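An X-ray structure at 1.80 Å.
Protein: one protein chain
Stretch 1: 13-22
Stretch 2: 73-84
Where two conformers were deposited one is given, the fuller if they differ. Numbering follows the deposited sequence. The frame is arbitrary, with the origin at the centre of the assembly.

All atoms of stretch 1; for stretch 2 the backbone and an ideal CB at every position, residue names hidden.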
# COMPACT_ATOMS: atom_id res chain seq x y z
N ALA A 13 13.54 -10.19 10.33
CA ALA A 13 13.94 -11.37 9.56
C ALA A 13 14.19 -11.02 8.09
O ALA A 13 15.25 -11.36 7.52
CB ALA A 13 12.86 -12.44 9.65
N ILE A 14 13.23 -10.32 7.48
CA ILE A 14 13.34 -9.97 6.08
C ILE A 14 14.49 -9.04 5.78
O ILE A 14 14.61 -8.54 4.67
CB ILE A 14 12.03 -9.34 5.54
CG1 ILE A 14 11.84 -7.95 6.13
CG2 ILE A 14 10.84 -10.25 5.88
CD1 ILE A 14 10.78 -7.16 5.45
N LYS A 15 15.36 -8.83 6.78
CA LYS A 15 16.51 -7.96 6.61
C LYS A 15 17.40 -8.44 5.47
O LYS A 15 18.11 -7.64 4.84
CB LYS A 15 17.34 -7.90 7.92
CG LYS A 15 18.20 -9.15 8.23
CD LYS A 15 17.49 -10.19 9.13
CE LYS A 15 18.42 -11.29 9.65
NZ LYS A 15 17.68 -12.15 10.66
N LYS A 16 17.35 -9.74 5.18
CA LYS A 16 18.18 -10.33 4.13
C LYS A 16 17.68 -10.04 2.72
O LYS A 16 18.43 -10.21 1.76
CB LYS A 16 18.28 -11.85 4.33
CG LYS A 16 18.75 -12.61 3.11
CD LYS A 16 18.81 -14.10 3.40
CE LYS A 16 19.10 -14.91 2.15
NZ LYS A 16 19.31 -16.34 2.50
N GLY A 17 16.44 -9.60 2.61
CA GLY A 17 15.87 -9.30 1.29
C GLY A 17 16.33 -7.96 0.71
O GLY A 17 17.35 -7.42 1.14
N ASP A 18 15.59 -7.43 -0.26
CA ASP A 18 15.95 -6.17 -0.89
C ASP A 18 14.71 -5.27 -1.05
O ASP A 18 14.55 -4.57 -2.06
CB ASP A 18 16.60 -6.40 -2.25
CG ASP A 18 15.62 -6.89 -3.28
OD1 ASP A 18 14.62 -7.53 -2.87
OD2 ASP A 18 15.84 -6.65 -4.49
N ILE A 19 13.83 -5.32 -0.05
CA ILE A 19 12.66 -4.45 -0.07
C ILE A 19 13.25 -3.05 0.11
O ILE A 19 14.22 -2.85 0.87
CB ILE A 19 11.71 -4.77 1.12
CG1 ILE A 19 10.61 -5.72 0.68
CG2 ILE A 19 11.07 -3.47 1.65
CD1 ILE A 19 9.48 -5.07 -0.14
N THR A 20 12.70 -2.07 -0.62
CA THR A 20 13.16 -0.70 -0.49
C THR A 20 11.91 0.17 -0.35
O THR A 20 10.98 0.01 -1.13
CB THR A 20 13.93 -0.21 -1.72
OG1 THR A 20 15.14 -0.95 -1.87
CG2 THR A 20 14.31 1.28 -1.54
N ILE A 21 11.90 1.07 0.64
CA ILE A 21 10.77 1.97 0.86
C ILE A 21 11.22 3.38 0.52
O ILE A 21 12.29 3.80 0.97
CB ILE A 21 10.34 1.95 2.35
CG1 ILE A 21 9.57 0.67 2.65
CG2 ILE A 21 9.54 3.20 2.71
CD1 ILE A 21 9.35 0.46 4.12
N GLN A 22 10.44 4.11 -0.29
CA GLN A 22 10.77 5.50 -0.55
C GLN A 22 9.66 6.26 0.14
O GLN A 22 8.48 5.97 -0.08
CB GLN A 22 10.74 5.84 -2.04
CG GLN A 22 11.69 5.01 -2.87
CD GLN A 22 11.72 5.51 -4.30
OE1 GLN A 22 10.68 5.85 -4.86
NE2 GLN A 22 12.90 5.55 -4.90
N UNK A 73 -1.51 -4.41 7.83
CA UNK A 73 -1.52 -4.87 6.43
C UNK A 73 -0.25 -4.38 5.72
O UNK A 73 0.32 -5.09 4.91
CB UNK A 73 -2.77 -4.37 5.70
N UNK A 74 0.18 -3.17 6.04
CA UNK A 74 1.37 -2.60 5.38
C UNK A 74 2.62 -3.44 5.71
O UNK A 74 3.37 -3.84 4.81
CB UNK A 74 1.58 -1.15 5.81
N UNK A 75 2.83 -3.74 6.99
CA UNK A 75 3.97 -4.57 7.39
C UNK A 75 3.85 -5.95 6.79
O UNK A 75 4.85 -6.53 6.37
CB UNK A 75 4.07 -4.67 8.91
N UNK A 76 2.65 -6.51 6.74
CA UNK A 76 2.47 -7.81 6.14
C UNK A 76 2.87 -7.80 4.68
O UNK A 76 3.42 -8.79 4.16
CB UNK A 76 1.02 -8.27 6.29
N UNK A 77 2.56 -6.72 3.98
CA UNK A 77 2.89 -6.68 2.57
C UNK A 77 4.38 -6.66 2.40
O UNK A 77 4.91 -7.23 1.44
CB UNK A 77 2.25 -5.47 1.89
N UNK A 78 5.10 -5.97 3.28
CA UNK A 78 6.55 -5.92 3.14
C UNK A 78 7.15 -7.34 3.22
O UNK A 78 8.03 -7.72 2.45
CB UNK A 78 7.15 -5.02 4.22
N UNK A 79 6.68 -8.10 4.21
CA UNK A 79 7.19 -9.46 4.39
C UNK A 79 6.82 -10.34 3.20
O UNK A 79 7.65 -11.10 2.71
CB UNK A 79 6.65 -10.07 5.68
N UNK A 80 5.58 -10.25 2.73
CA UNK A 80 5.15 -11.08 1.60
C UNK A 80 5.94 -10.77 0.34
O UNK A 80 6.40 -11.67 -0.37
CB UNK A 80 3.66 -10.88 1.33
N UNK A 81 6.12 -9.48 0.07
CA UNK A 81 6.87 -9.07 -1.11
C UNK A 81 8.35 -9.50 -0.98
O UNK A 81 8.94 -10.02 -1.94
CB UNK A 81 6.76 -7.56 -1.31
N UNK A 82 8.94 -9.32 0.20
CA UNK A 82 10.35 -9.67 0.38
C UNK A 82 10.62 -11.17 0.25
O UNK A 82 11.70 -11.57 -0.18
CB UNK A 82 10.83 -9.19 1.75
N UNK A 83 9.63 -11.98 0.63
CA UNK A 83 9.75 -13.45 0.56
C UNK A 83 9.13 -14.00 -0.72
O UNK A 83 9.23 -15.20 -1.02
CB UNK A 83 9.08 -14.10 1.77
N UNK A 84 8.50 -13.12 -1.49
CA UNK A 84 7.85 -13.52 -2.74
C UNK A 84 6.80 -14.59 -2.50
O UNK A 84 6.72 -15.61 -3.22
CB UNK A 84 8.89 -14.03 -3.74

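Stretch 1 offers the helix an apolar surface made by Ile14, Ile19 and Ile21, interrupted by a bare patch at Gly17. The helix runs past strand 19-22 at 138° between their directions, with the axes 9.3 Å apart at closest.

Position 73 has nothing of stretch 1 near its CB, so the visible atoms leave the choice open; it is Pro73. At 74 CA-to-CB points sideways and the ideal CB touches nothing, so only a long side chain could reach the Ile21 tip. An aromatic or a long aliphatic would do. Phe74, with chi1 t, brings CZ to 4.2 Å from Ile21 CD1.

Positions 75, 76 and 77 are unconstrained by stretch 1. They hold Leu75, Asn76 and Ser77, whose OG donates to Phe74 O (2.6 Å), a bond within the helix itself.

At 78 the ideal CB lies 4.4 Å from Ile14 CD1 and 4.9 Å from Ile19 CG2. Its direction is sideways and its neighbours are all hydrocarbon, which favours an apolar side chain of medium size, such as leucine, isoleucine or methionine. Leu78 spans three isoleucines: its CB is 4.4 Å from Ile14 CD1, its CG 4.3 Å from Ile19 CG2 and its CD2 4.0 Å from Ile21 CD1.

Position 79 points away, yet its ideal CB is 4.2 Å from Ile14 CG2. Alanine or a beta-branched residue would suit. Val79 places CG1 4.0 Å from Ile14 CG2. Position 80 also points away, toward no part of stretch 1, and a long polar chain is easily accepted; it is Arg80.

At 81 the ideal CB sits 3.9 Å from Ile19 CD1, asking for an aliphatic. Ile81 packs tightly, with CG2 3.4 Å from Ile19 CD1.

Position 82 is the crux. CA-to-CB points toward stretch 1, the ideal CB is 3.6 Å from Ile19 CG1 and 4.0 Å from Ile14 CB, and Gly17 CA is only 5.6 Å from the CA here. Glycine, alanine or serine would fit. Ser82 places OG 3.7 Å from both Ile14 CB and Gly17 CA; a CB on Gly17 would fall 2.2 Å from that OG. The hydroxyl finds its partners in water: water 1 lies 3.1 Å from Ser82 OG and hydrogen-bonds Ile14 O (2.9 Å) and Ile19 N (2.9 Å), linking the helix to stretch 1 through water, with no direct hydrogen bond across the stretches.

At 83 CA-to-CB is sideways and small polar residues are plausible; Asn83 swings OD1 to 4.4 Å from Ile14 CG2. Position 84 has positive phi, favouring glycine or asparagine. Asn84 takes it as the helix ends.

Stretch 2, residues 73-84: PFLNSLVRISNN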
# COMPACT_ATOMS: atom_id res chain seq x y z
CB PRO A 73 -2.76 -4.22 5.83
CG PRO A 73 -3.63 -3.98 6.98
CD PRO A 73 -2.75 -3.68 8.16
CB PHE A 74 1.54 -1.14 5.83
CG PHE A 74 2.80 -0.49 5.32
CD1 PHE A 74 2.92 -0.14 3.97
CD2 PHE A 74 3.85 -0.22 6.18
CE1 PHE A 74 4.10 0.47 3.49
CE2 PHE A 74 5.04 0.39 5.70
CZ PHE A 74 5.15 0.73 4.35
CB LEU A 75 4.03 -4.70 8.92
CG LEU A 75 4.42 -3.41 9.63
CD1 LEU A 75 4.29 -3.60 11.11
CD2 LEU A 75 5.83 -3.00 9.21
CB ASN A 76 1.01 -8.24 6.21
CG ASN A 76 0.76 -9.30 7.24
OD1 ASN A 76 1.30 -9.26 8.32
ND2 ASN A 76 -0.12 -10.25 6.91
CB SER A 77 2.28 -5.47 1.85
OG SER A 77 2.88 -4.23 2.24
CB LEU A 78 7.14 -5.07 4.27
CG LEU A 78 7.46 -3.58 3.98
CD1 LEU A 78 6.67 -3.01 2.88
CD2 LEU A 78 7.35 -2.77 5.27
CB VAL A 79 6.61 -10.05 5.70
CG1 VAL A 79 7.04 -11.54 5.85
CG2 VAL A 79 7.07 -9.20 6.88
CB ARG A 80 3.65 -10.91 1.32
CG ARG A 80 2.71 -11.41 2.40
CD ARG A 80 1.36 -11.88 1.78
NE ARG A 80 0.54 -12.53 2.80
CZ ARG A 80 -0.39 -11.92 3.53
NH1 ARG A 80 -0.64 -10.62 3.34
NH2 ARG A 80 -1.02 -12.59 4.49
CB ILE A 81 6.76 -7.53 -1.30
CG1 ILE A 81 5.34 -7.18 -1.76
CG2 ILE A 81 7.75 -7.02 -2.35
CD1 ILE A 81 5.00 -5.69 -1.55
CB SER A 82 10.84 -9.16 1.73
OG SER A 82 12.24 -9.35 1.84
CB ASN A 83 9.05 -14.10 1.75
CG ASN A 83 9.83 -13.93 3.04
OD1 ASN A 83 9.26 -13.93 4.12
ND2 ASN A 83 11.14 -13.79 2.93
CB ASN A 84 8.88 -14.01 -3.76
CG ASN A 84 8.26 -14.25 -5.13
OD1 ASN A 84 7.25 -13.62 -5.48
ND2 ASN A 84 8.85 -15.15 -5.92
O HOH W 1 13.85 -6.81 2.45
O HOH W 2 14.30 -11.44 2.81
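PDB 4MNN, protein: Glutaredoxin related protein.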